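Local coordinates for protein UDP-N-Acetylenolpyruvylglucosamine Reductase (PDB 2GQT) that probably reduces UDP-N-acetylenolpyruvylglucosamine to UDP-N-acetylmuramate with NADPH and a bound FAD, a step in making the peptidoglycan of the bacterial cell wall, at residues A[198-203]-A[232-237]. Numbering follows the deposited sequence.
Sequences GCAFKN and HGNFIV. With FAD (flavin-adenine dinucleotide), chain C.
Asn234 reaches across to Phe201 and grips its backbone with both ends of the amide: Phe201 N donates to OD1 at 2.9 Å, and ND2 gives a nearly straight bond of 3.0 Å to Phe201 O, which lies in the amide plane. CG of Asn234 lies anti to its own backbone N (chi1 -153°); the amide beyond it is nearly coplanar with the Phe201 ring, 12° apart, with OD1 at the ring edge. The Asn234 main chain adds a third bond, its O taking Ala200 N at 2.9 Å; the same oxygen receives a CA-H contact from Cys199. Replacing Asn234 by an alanine would probably leave Phe201 N and O without these mates and let the backbone beside Cys199 shift. That cysteine, probably the proton donor of the reaction, rests its CB 3.3 Å from Asn234 ND2, while SG stands obliquely to the Phe235 ring, 4.8 Å from its centroid. Phe235 turns one face to Cys199 N and brings CE2 within 3.5 Å of Gly198 CA; Gly198 in turn packs against the flavin, its N 3.2 Å from FAD C8M. The loop between helices 174-187 and 209-215 is thus pinned to the turn leading into strand 236-238, with Phe201 and Asn234 packed on helix 209-215, and Phe201 and Ile236 on helix 244-257.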
loop_
_atom_site.group_PDB
_atom_site.type_symbol
_atom_site.label_atom_id
_atom_site.label_comp_id
_atom_site.label_asym_id
_atom_site.label_seq_id
_atom_site.Cartn_x
_atom_site.Cartn_y
_atom_site.Cartn_z
ATOM N N GLY A 198 8.636 -1.149 -0.499
ATOM C CA GLY A 198 8.857 0.269 -0.238
ATOM C C GLY A 198 9.744 0.447 0.969
ATOM O O GLY A 198 10.414 -0.498 1.391
ATOM N N CYS A 199 9.741 1.651 1.532
ATOM C CA CYS A 199 10.549 1.954 2.710
ATOM C C CYS A 199 10.306 0.922 3.818
ATOM O O CYS A 199 9.174 0.762 4.291
ATOM C CB CYS A 199 10.266 3.377 3.203
ATOM S SG CYS A 199 10.897 4.701 2.122
ATOM N N ALA A 200 11.365 0.201 4.193
ATOM C CA ALA A 200 11.312 -0.795 5.269
ATOM C C ALA A 200 11.000 -0.165 6.612
ATOM O O ALA A 200 10.163 -0.672 7.364
ATOM C CB ALA A 200 12.636 -1.560 5.353
ATOM N N PHE A 201 11.682 0.941 6.898
ATOM C CA PHE A 201 11.654 1.561 8.213
ATOM C C PHE A 201 11.002 2.935 8.202
ATOM O O PHE A 201 11.000 3.623 7.178
ATOM C CB PHE A 201 13.076 1.662 8.788
ATOM C CG PHE A 201 13.717 0.325 9.041
ATOM C CD1 PHE A 201 14.648 -0.200 8.151
ATOM C CD2 PHE A 201 13.375 -0.417 10.162
ATOM C CE1 PHE A 201 15.223 -1.448 8.380
ATOM C CE2 PHE A 201 13.945 -1.669 10.394
ATOM C CZ PHE A 201 14.875 -2.178 9.505
ATOM N N LYS A 202 10.450 3.297 9.358
ATOM C CA LYS A 202 9.989 4.656 9.645
ATOM C C LYS A 202 11.186 5.559 9.935
ATOM O O LYS A 202 12.243 5.084 10.342
ATOM C CB LYS A 202 9.100 4.655 10.890
ATOM C CG LYS A 202 7.776 3.935 10.742
ATOM C CD LYS A 202 6.986 3.994 12.045
ATOM C CE LYS A 202 5.543 3.551 11.857
ATOM N NZ LYS A 202 5.438 2.095 11.600
ATOM N N ASN A 203 11.000 6.865 9.773
ATOM C CA ASN A 203 12.016 7.836 10.171
ATOM C C ASN A 203 11.844 8.288 11.625
ATOM O O ASN A 203 10.734 8.647 12.036
ATOM C CB ASN A 203 11.996 9.048 9.234
ATOM C CG ASN A 203 12.342 8.694 7.798
ATOM O OD1 ASN A 203 13.095 7.756 7.533
ATOM N ND2 ASN A 203 11.799 9.457 6.860
ATOM N N HIS A 232 19.613 2.397 -2.124
ATOM C CA HIS A 232 18.886 3.153 -1.106
ATOM C C HIS A 232 18.808 2.341 0.178
ATOM O O HIS A 232 18.279 1.230 0.175
ATOM C CB HIS A 232 17.471 3.466 -1.607
ATOM C CG HIS A 232 16.765 4.528 -0.823
ATOM N ND1 HIS A 232 16.498 4.418 0.527
ATOM C CD2 HIS A 232 16.242 5.714 -1.215
ATOM C CE1 HIS A 232 15.844 5.492 0.931
ATOM N NE2 HIS A 232 15.679 6.296 -0.106
ATOM N N GLY A 233 19.314 2.914 1.268
ATOM C CA GLY A 233 19.434 2.206 2.539
ATOM C C GLY A 233 18.138 1.738 3.168
ATOM O O GLY A 233 18.134 0.754 3.911
ATOM N N ASN A 234 17.041 2.427 2.860
ATOM C CA ASN A 234 15.738 2.088 3.439
ATOM C C ASN A 234 14.927 1.105 2.592
ATOM O O ASN A 234 13.713 0.969 2.763
ATOM C CB ASN A 234 14.918 3.348 3.743
ATOM C CG ASN A 234 13.919 3.135 4.882
ATOM O OD1 ASN A 234 14.005 2.158 5.629
ATOM N ND2 ASN A 234 12.961 4.049 5.010
ATOM N N PHE A 235 15.592 0.411 1.674
ATOM C CA PHE A 235 14.941 -0.625 0.886
ATOM C C PHE A 235 15.624 -1.968 1.087
ATOM O O PHE A 235 16.847 -2.088 0.957
ATOM C CB PHE A 235 14.900 -0.248 -0.594
ATOM C CG PHE A 235 13.919 0.845 -0.906
ATOM C CD1 PHE A 235 14.235 2.177 -0.655
ATOM C CD2 PHE A 235 12.675 0.547 -1.448
ATOM C CE1 PHE A 235 13.329 3.192 -0.932
ATOM C CE2 PHE A 235 11.761 1.564 -1.737
ATOM C CZ PHE A 235 12.094 2.889 -1.476
ATOM N N ILE A 236 14.828 -2.966 1.458
ATOM C CA ILE A 236 15.282 -4.344 1.447
ATOM C C ILE A 236 14.724 -4.991 0.199
ATOM O O ILE A 236 13.511 -4.939 -0.081
ATOM C CB ILE A 236 14.879 -5.113 2.720
ATOM C CG1 ILE A 236 15.660 -4.550 3.911
ATOM C CG2 ILE A 236 15.115 -6.625 2.546
ATOM C CD1 ILE A 236 15.124 -4.950 5.282
ATOM N N VAL A 237 15.613 -5.589 -0.571
ATOM C CA VAL A 237 15.219 -6.173 -1.829
ATOM C C VAL A 237 15.349 -7.700 -1.827
ATOM O O VAL A 237 16.163 -8.289 -1.093
ATOM C CB VAL A 237 15.975 -5.505 -3.006
ATOM C CG1 VAL A 237 15.666 -3.999 -3.063
ATOM C CG2 VAL A 237 17.473 -5.736 -2.884
HETATM P PA FAD C . -1.421 -3.723 1.062
HETATM O O1A FAD C . 0.043 -3.761 1.204
HETATM O O2A FAD C . -2.122 -4.773 0.290
HETATM O O5B FAD C . -2.122 -3.642 2.483
HETATM C C5B FAD C . -1.652 -2.690 3.445
HETATM C C4B FAD C . -2.664 -2.541 4.559
HETATM O O4B FAD C . -3.873 -1.977 4.009
HETATM C C3B FAD C . -3.070 -3.863 5.226
HETATM O O3B FAD C . -3.380 -3.582 6.592
HETATM C C2B FAD C . -4.334 -4.236 4.462
HETATM O O2B FAD C . -5.193 -5.085 5.223
HETATM C C1B FAD C . -4.975 -2.875 4.291
HETATM N N9A FAD C . -5.941 -2.763 3.178
HETATM C C8A FAD C . -5.696 -2.971 1.875
HETATM N N7A FAD C . -6.815 -2.744 1.182
HETATM C C5A FAD C . -7.766 -2.362 2.042
HETATM C C6A FAD C . -9.118 -2.016 1.933
HETATM N N6A FAD C . -9.764 -1.969 0.761
HETATM N N1A FAD C . -9.788 -1.691 3.057
HETATM C C2A FAD C . -9.189 -1.721 4.256
HETATM N N3A FAD C . -7.913 -2.057 4.418
HETATM C C4A FAD C . -7.206 -2.384 3.318
HETATM N N1 FAD C . 3.890 4.409 0.927
HETATM C C2 FAD C . 3.750 5.765 1.130
HETATM O O2 FAD C . 3.009 6.174 2.012
HETATM N N3 FAD C . 4.474 6.663 0.350
HETATM C C4 FAD C . 5.326 6.232 -0.659
HETATM O O4 FAD C . 5.943 7.059 -1.338
HETATM C C4X FAD C . 5.453 4.859 -0.864
HETATM N N5 FAD C . 6.304 4.382 -1.858
HETATM C C5X FAD C . 6.374 3.004 -2.099
HETATM C C6 FAD C . 7.176 2.540 -3.141
HETATM C C7 FAD C . 7.261 1.179 -3.420
HETATM C C7M FAD C . 8.140 0.695 -4.579
HETATM C C8 FAD C . 6.537 0.276 -2.634
HETATM C C8M FAD C . 6.621 -1.230 -2.922
HETATM C C9 FAD C . 5.743 0.740 -1.588
HETATM C C9A FAD C . 5.650 2.103 -1.308
HETATM N N10 FAD C . 4.852 2.584 -0.256
HETATM C C10 FAD C . 4.737 3.959 -0.068
HETATM C "C1'" FAD C . 4.144 1.671 0.680
HETATM C "C2'" FAD C . 2.775 1.224 0.141
HETATM O "O2'" FAD C . 2.698 1.414 -1.285
HETATM C "C3'" FAD C . 1.616 1.982 0.791
HETATM O "O3'" FAD C . 1.600 1.724 2.202
HETATM C "C4'" FAD C . 0.268 1.612 0.158
HETATM O "O4'" FAD C . -0.740 2.500 0.645
HETATM C "C5'" FAD C . -0.159 0.172 0.432
HETATM O "O5'" FAD C . -1.307 -0.079 -0.379
HETATM P P FAD C . -1.591 -1.560 -0.903
HETATM O O1P FAD C . -2.856 -1.499 -1.659
HETATM O O2P FAD C . -0.394 -2.157 -1.533
HETATM O O3P FAD C . -1.890 -2.270 0.506
#